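Local coordinates for transcriptional activator PlcR protein (Bacillus thuringiensis, PDB 3U3W) that activates transcription of virulence genes as a quorum-sensing regulator, binding DNA through a helix-turn-helix domain and the signal peptide PapR through a tetratricopeptide-like domain, at residues P109-V121 with L146-A160. Residues are numbered along the deposited sequence; the frame is centred on the assembly and turned at random. Where two conformers were deposited one is given.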
loop_
_atom_site.group_PDB
_atom_site.type_symbol
_atom_site.label_atom_id
_atom_site.label_comp_id
_atom_site.label_asym_id
_atom_site.label_seq_id
_atom_site.Cartn_x
_atom_site.Cartn_y
_atom_site.Cartn_z
ATOM N N PRO A 109 13.927 -6.636 19.182
ATOM C CA PRO A 109 13.021 -7.792 19.262
ATOM C C PRO A 109 12.151 -7.997 18.014
ATOM O O PRO A 109 12.126 -9.121 17.502
ATOM C CB PRO A 109 12.157 -7.488 20.494
ATOM C CG PRO A 109 13.036 -6.624 21.351
ATOM C CD PRO A 109 13.862 -5.789 20.385
ATOM N N GLU A 110 11.474 -6.949 17.535
ATOM C CA GLU A 110 10.591 -7.075 16.378
ATOM C C GLU A 110 11.335 -7.504 15.117
ATOM O O GLU A 110 10.843 -8.350 14.366
ATOM C CB GLU A 110 9.802 -5.782 16.115
ATOM C CG GLU A 110 9.165 -5.717 14.725
ATOM C CD GLU A 110 8.475 -4.380 14.415
ATOM O OE1 GLU A 110 8.547 -3.427 15.227
ATOM O OE2 GLU A 110 7.855 -4.284 13.335
ATOM N N PHE A 111 12.509 -6.922 14.874
ATOM C CA PHE A 111 13.296 -7.306 13.701
ATOM C C PHE A 111 13.858 -8.720 13.892
ATOM O O PHE A 111 13.878 -9.510 12.950
ATOM C CB PHE A 111 14.411 -6.293 13.386
ATOM C CG PHE A 111 15.150 -6.569 12.080
ATOM C CD1 PHE A 111 14.470 -6.609 10.867
ATOM C CD2 PHE A 111 16.527 -6.768 12.066
ATOM C CE1 PHE A 111 15.151 -6.852 9.660
ATOM C CE2 PHE A 111 17.212 -7.015 10.866
ATOM C CZ PHE A 111 16.520 -7.056 9.668
ATOM N N GLN A 112 14.302 -9.045 15.105
ATOM C CA GLN A 112 14.798 -10.394 15.372
ATOM C C GLN A 112 13.682 -11.415 15.158
ATOM O O GLN A 112 13.916 -12.477 14.584
ATOM C CB GLN A 112 15.403 -10.517 16.777
ATOM C CG GLN A 112 16.643 -9.648 17.003
ATOM C CD GLN A 112 17.951 -10.435 17.019
ATOM O OE1 GLN A 112 18.620 -10.574 15.994
ATOM N NE2 GLN A 112 18.330 -10.935 18.193
ATOM N N GLN A 113 12.471 -11.085 15.599
ATOM C CA GLN A 113 11.331 -11.967 15.392
ATOM C C GLN A 113 11.036 -12.201 13.916
ATOM O O GLN A 113 10.738 -13.323 13.507
ATOM C CB GLN A 113 10.097 -11.427 16.086
ATOM C CG GLN A 113 8.988 -12.440 16.162
ATOM C CD GLN A 113 7.692 -11.802 16.550
ATOM O OE1 GLN A 113 7.281 -10.831 15.932
ATOM N NE2 GLN A 113 7.043 -12.321 17.590
ATOM N N PHE A 114 11.124 -11.138 13.123
ATOM C CA PHE A 114 10.949 -11.249 11.688
ATOM C C PHE A 114 12.001 -12.193 11.065
ATOM O O PHE A 114 11.672 -13.062 10.261
ATOM C CB PHE A 114 11.022 -9.864 11.030
ATOM C CG PHE A 114 11.111 -9.925 9.540
ATOM C CD1 PHE A 114 9.962 -9.984 8.772
ATOM C CD2 PHE A 114 12.340 -10.000 8.912
ATOM C CE1 PHE A 114 10.040 -10.071 7.396
ATOM C CE2 PHE A 114 12.433 -10.090 7.535
ATOM C CZ PHE A 114 11.282 -10.130 6.771
ATOM N N LEU A 115 13.268 -12.022 11.441
ATOM C CA LEU A 115 14.341 -12.898 10.951
ATOM C C LEU A 115 14.102 -14.380 11.288
ATOM O O LEU A 115 14.218 -15.255 10.431
ATOM C CB LEU A 115 15.688 -12.458 11.523
ATOM C CG LEU A 115 16.181 -11.032 11.257
ATOM C CD1 LEU A 115 17.374 -10.747 12.159
ATOM C CD2 LEU A 115 16.509 -10.794 9.769
ATOM N N GLN A 116 13.776 -14.639 12.548
ATOM C CA GLN A 116 13.524 -15.989 13.038
ATOM C C GLN A 116 12.333 -16.652 12.347
ATOM O O GLN A 116 12.445 -17.789 11.884
ATOM C CB GLN A 116 13.333 -15.981 14.563
ATOM C CG GLN A 116 14.591 -15.554 15.321
ATOM C CD GLN A 116 14.544 -15.880 16.804
ATOM O OE1 GLN A 116 13.777 -15.277 17.562
ATOM N NE2 GLN A 116 15.365 -16.838 17.227
ATOM N N TRP A 117 11.207 -15.935 12.281
ATOM C CA TRP A 117 10.050 -16.372 11.499
ATOM C C TRP A 117 10.497 -16.801 10.102
ATOM O O TRP A 117 10.271 -17.944 9.703
ATOM C CB TRP A 117 8.963 -15.268 11.467
ATOM C CG TRP A 117 8.000 -15.307 10.310
ATOM C CD1 TRP A 117 7.447 -16.416 9.724
ATOM C CD2 TRP A 117 7.491 -14.179 9.579
ATOM N NE1 TRP A 117 6.621 -16.042 8.680
ATOM C CE2 TRP A 117 6.639 -14.678 8.571
ATOM C CE3 TRP A 117 7.672 -12.798 9.684
ATOM C CZ2 TRP A 117 5.985 -13.844 7.673
ATOM C CZ3 TRP A 117 7.005 -11.971 8.793
ATOM C CH2 TRP A 117 6.181 -12.499 7.800
ATOM N N GLN A 118 11.170 -15.911 9.375
ATOM C CA GLN A 118 11.569 -16.223 8.004
ATOM C C GLN A 118 12.575 -17.382 7.931
ATOM O O GLN A 118 12.562 -18.178 6.987
ATOM C CB GLN A 118 12.144 -14.983 7.302
ATOM C CG GLN A 118 11.138 -13.873 7.095
ATOM C CD GLN A 118 10.129 -14.181 5.983
ATOM O OE1 GLN A 118 10.371 -15.019 5.109
ATOM N NE2 GLN A 118 8.996 -13.492 6.013
ATOM N N TYR A 119 13.452 -17.462 8.926
ATOM C CA TYR A 119 14.495 -18.479 8.940
ATOM C C TYR A 119 13.907 -19.882 9.129
ATOM O O TYR A 119 14.258 -20.812 8.405
ATOM C CB TYR A 119 15.548 -18.126 10.000
ATOM C CG TYR A 119 16.398 -19.268 10.536
ATOM C CD1 TYR A 119 17.460 -19.796 9.807
ATOM C CD2 TYR A 119 16.169 -19.769 11.806
ATOM C CE1 TYR A 119 18.243 -20.831 10.325
ATOM C CE2 TYR A 119 16.933 -20.784 12.327
ATOM C CZ TYR A 119 17.963 -21.318 11.589
ATOM O OH TYR A 119 18.701 -22.344 12.160
ATOM N N TYR A 120 12.984 -20.004 10.077
ATOM C CA TYR A 120 12.285 -21.256 10.337
ATOM C C TYR A 120 11.465 -21.741 9.156
ATOM O O TYR A 120 11.507 -22.926 8.826
ATOM C CB TYR A 120 11.371 -21.110 11.543
ATOM C CG TYR A 120 12.118 -21.031 12.842
ATOM C CD1 TYR A 120 13.161 -21.912 13.129
ATOM C CD2 TYR A 120 11.786 -20.075 13.788
ATOM C CE1 TYR A 120 13.845 -21.838 14.348
ATOM C CE2 TYR A 120 12.461 -19.987 14.998
ATOM C CZ TYR A 120 13.484 -20.869 15.277
ATOM O OH TYR A 120 14.138 -20.756 16.485
ATOM N N VAL A 121 10.713 -20.837 8.527
ATOM C CA VAL A 121 9.926 -21.205 7.353
ATOM C C VAL A 121 10.853 -21.717 6.259
ATOM O O VAL A 121 10.585 -22.733 5.604
ATOM C CB VAL A 121 9.095 -20.013 6.790
ATOM C CG1 VAL A 121 8.523 -20.358 5.431
ATOM C CG2 VAL A 121 7.995 -19.621 7.749
ATOM N N LEU A 146 4.841 -10.128 21.305
ATOM C CA LEU A 146 5.601 -8.962 20.891
ATOM C C LEU A 146 4.676 -7.883 20.346
ATOM O O LEU A 146 3.780 -8.166 19.545
ATOM C CB LEU A 146 6.644 -9.353 19.843
ATOM C CG LEU A 146 7.931 -8.534 19.795
ATOM C CD1 LEU A 146 8.351 -8.141 21.197
ATOM C CD2 LEU A 146 9.024 -9.346 19.122
ATOM N N THR A 147 4.898 -6.651 20.799
ATOM C CA THR A 147 4.119 -5.494 20.366
ATOM C C THR A 147 4.534 -5.053 18.960
ATOM O O THR A 147 4.044 -5.593 17.966
ATOM C CB THR A 147 4.275 -4.320 21.366
ATOM O OG1 THR A 147 5.650 -3.901 21.422
ATOM C CG2 THR A 147 3.809 -4.743 22.770
ATOM N N GLY A 148 5.428 -4.071 18.881
ATOM C CA GLY A 148 6.031 -3.681 17.615
ATOM C C GLY A 148 5.311 -2.665 16.728
ATOM O O GLY A 148 4.134 -2.350 16.904
ATOM N N ILE A 149 6.046 -2.165 15.745
ATOM C CA ILE A 149 5.529 -1.214 14.772
ATOM C C ILE A 149 4.562 -1.885 13.800
ATOM O O ILE A 149 3.442 -1.398 13.591
ATOM C CB ILE A 149 6.686 -0.570 13.966
ATOM C CG1 ILE A 149 7.671 0.144 14.901
ATOM C CG2 ILE A 149 6.143 0.392 12.905
ATOM C CD1 ILE A 149 7.080 1.341 15.598
ATOM N N ASP A 150 5.004 -2.991 13.198
ATOM C CA ASP A 150 4.187 -3.747 12.247
ATOM C C ASP A 150 3.153 -4.556 13.018
ATOM O O ASP A 150 3.480 -5.583 13.605
ATOM C CB ASP A 150 5.078 -4.658 11.391
ATOM C CG ASP A 150 4.314 -5.371 10.267
ATOM O OD1 ASP A 150 3.065 -5.462 10.308
ATOM O OD2 ASP A 150 4.986 -5.874 9.342
ATOM N N VAL A 151 1.906 -4.082 13.028
ATOM C CA VAL A 151 0.864 -4.726 13.829
ATOM C C VAL A 151 0.423 -6.092 13.281
ATOM O O VAL A 151 -0.283 -6.811 13.958
ATOM C CB VAL A 151 -0.389 -3.805 14.059
ATOM C CG1 VAL A 151 0.025 -2.460 14.607
ATOM C CG2 VAL A 151 -1.216 -3.634 12.783
ATOM N N TYR A 152 0.851 -6.445 12.069
ATOM C CA TYR A 152 0.378 -7.672 11.416
ATOM C C TYR A 152 1.321 -8.866 11.532
ATOM O O TYR A 152 0.981 -9.957 11.068
ATOM C CB TYR A 152 0.099 -7.418 9.931
ATOM C CG TYR A 152 -0.950 -6.365 9.706
ATOM C CD1 TYR A 152 -2.301 -6.683 9.739
ATOM C CD2 TYR A 152 -0.588 -5.044 9.472
ATOM C CE1 TYR A 152 -3.266 -5.710 9.545
ATOM C CE2 TYR A 152 -1.540 -4.072 9.278
ATOM C CZ TYR A 152 -2.880 -4.406 9.316
ATOM O OH TYR A 152 -3.830 -3.423 9.120
ATOM N N GLN A 153 2.496 -8.660 12.130
ATOM C CA GLN A 153 3.543 -9.686 12.165
ATOM C C GLN A 153 3.119 -11.024 12.812
ATOM O O GLN A 153 3.378 -12.080 12.251
ATOM C CB GLN A 153 4.803 -9.139 12.829
ATOM C CG GLN A 153 5.992 -10.059 12.715
ATOM C CD GLN A 153 7.310 -9.304 12.719
ATOM O OE1 GLN A 153 7.731 -8.752 11.694
ATOM N NE2 GLN A 153 7.968 -9.271 13.875
ATOM N N ASN A 154 2.473 -10.975 13.977
ATOM C CA ASN A 154 1.893 -12.174 14.578
ATOM C C ASN A 154 0.905 -12.906 13.663
ATOM O O ASN A 154 0.861 -14.142 13.653
ATOM C CB ASN A 154 1.206 -11.855 15.913
ATOM C CG ASN A 154 2.176 -11.439 16.974
ATOM O OD1 ASN A 154 3.355 -11.762 16.913
ATOM N ND2 ASN A 154 1.687 -10.703 17.961
ATOM N N LEU A 155 0.094 -12.149 12.923
ATOM C CA LEU A 155 -0.845 -12.758 11.988
ATOM C C LEU A 155 -0.085 -13.467 10.870
ATOM O O LEU A 155 -0.461 -14.557 10.450
ATOM C CB LEU A 155 -1.852 -11.733 11.444
ATOM C CG LEU A 155 -2.755 -11.128 12.531
ATOM C CD1 LEU A 155 -3.793 -10.198 11.950
ATOM C CD2 LEU A 155 -3.436 -12.212 13.342
ATOM N N TYR A 156 1.010 -12.864 10.420
ATOM C CA TYR A 156 1.835 -13.490 9.394
ATOM C C TYR A 156 2.421 -14.826 9.885
ATOM O O TYR A 156 2.485 -15.809 9.145
ATOM C CB TYR A 156 2.964 -12.562 8.978
ATOM C CG TYR A 156 2.529 -11.222 8.427
ATOM C CD1 TYR A 156 1.274 -11.053 7.865
ATOM C CD2 TYR A 156 3.392 -10.120 8.460
ATOM C CE1 TYR A 156 0.875 -9.814 7.351
ATOM C CE2 TYR A 156 3.014 -8.897 7.961
ATOM C CZ TYR A 156 1.749 -8.743 7.401
ATOM O OH TYR A 156 1.351 -7.525 6.893
ATOM N N ILE A 157 2.837 -14.851 11.146
ATOM C CA ILE A 157 3.335 -16.070 11.772
ATOM C C ILE A 157 2.216 -17.135 11.912
ATOM O O ILE A 157 2.426 -18.323 11.627
ATOM C CB ILE A 157 4.039 -15.736 13.119
ATOM C CG1 ILE A 157 5.301 -14.902 12.846
ATOM C CG2 ILE A 157 4.421 -17.012 13.885
ATOM C CD1 ILE A 157 5.901 -14.242 14.076
ATOM N N GLU A 158 1.020 -16.705 12.309
ATOM C CA GLU A 158 -0.117 -17.615 12.346
ATOM C C GLU A 158 -0.447 -18.202 10.981
ATOM O O GLU A 158 -0.853 -19.366 10.882
ATOM C CB GLU A 158 -1.336 -16.937 12.959
ATOM C CG GLU A 158 -1.212 -16.780 14.467
ATOM C CD GLU A 158 -2.232 -15.817 15.034
ATOM O OE1 GLU A 158 -1.883 -15.024 15.937
ATOM O OE2 GLU A 158 -3.386 -15.852 14.577
ATOM N N ASN A 159 -0.271 -17.404 9.931
ATOM C CA ASN A 159 -0.555 -17.874 8.593
ATOM C C ASN A 159 0.430 -18.967 8.217
ATOM O O ASN A 159 0.025 -20.002 7.708
ATOM C CB ASN A 159 -0.553 -16.726 7.565
ATOM C CG ASN A 159 -0.603 -17.234 6.117
ATOM O OD1 ASN A 159 -1.659 -17.576 5.580
ATOM N ND2 ASN A 159 0.543 -17.316 5.502
ATOM N N ALA A 160 1.718 -18.752 8.476
ATOM C CA ALA A 160 2.726 -19.818 8.289
ATOM C C ALA A 160 2.376 -21.104 9.070
ATOM O O ALA A 160 2.362 -22.197 8.512
ATOM C CB ALA A 160 4.134 -19.324 8.660
HETATM O O HOH W 1 8.800 -6.132 11.294
HETATM O O HOH W 2 4.635 -12.224 19.370
HETATM O O HOH W 3 5.044 -8.883 16.380
#
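Glu110 reaches from the first turn of helix 109-125 to the loop before helix 153-167, where its carboxylate accepts two backbone N-H groups: Ile149 N meets OE1 at 2.8 Å and Asp150 N meets OE2 at 3.1 Å, both from above the carboxylate plane. The extended chain, with CG anti to the backbone N (chi1 164°), carries the carboxylate that far. Asp150 caps Tyr152 N through OD1 and forms a salt bridge with Lys79 through OD2.

Gln153 NE2 donates to Gln113 OE1 (2.7 Å), on a lone pair in the carbonyl plane, and to Glu110 O (3.1 Å). A water joins Gln153 OE1 to Glu110 OE2, holding both ends of the amide and supporting its modelled orientation.

Trp117 sits as a knob among Gln153, Tyr156, Ile157 and Ala160; Ile157 CG1 makes a CH-pi contact over the five-membered ring of Trp117, 4.0 Å from the centroid, while Trp117 CH2 presses on Tyr156 CB.

Segments 109-121 and 153-160, separated in sequence by helix 131-143, run 12° from parallel, consistent with alternate helices of a tetratricopeptide-like superhelix. Polar bonds thus fix the loop end, whereas the apolar end borders the bound peptide, which packs on Trp117, Val121 and Ala160.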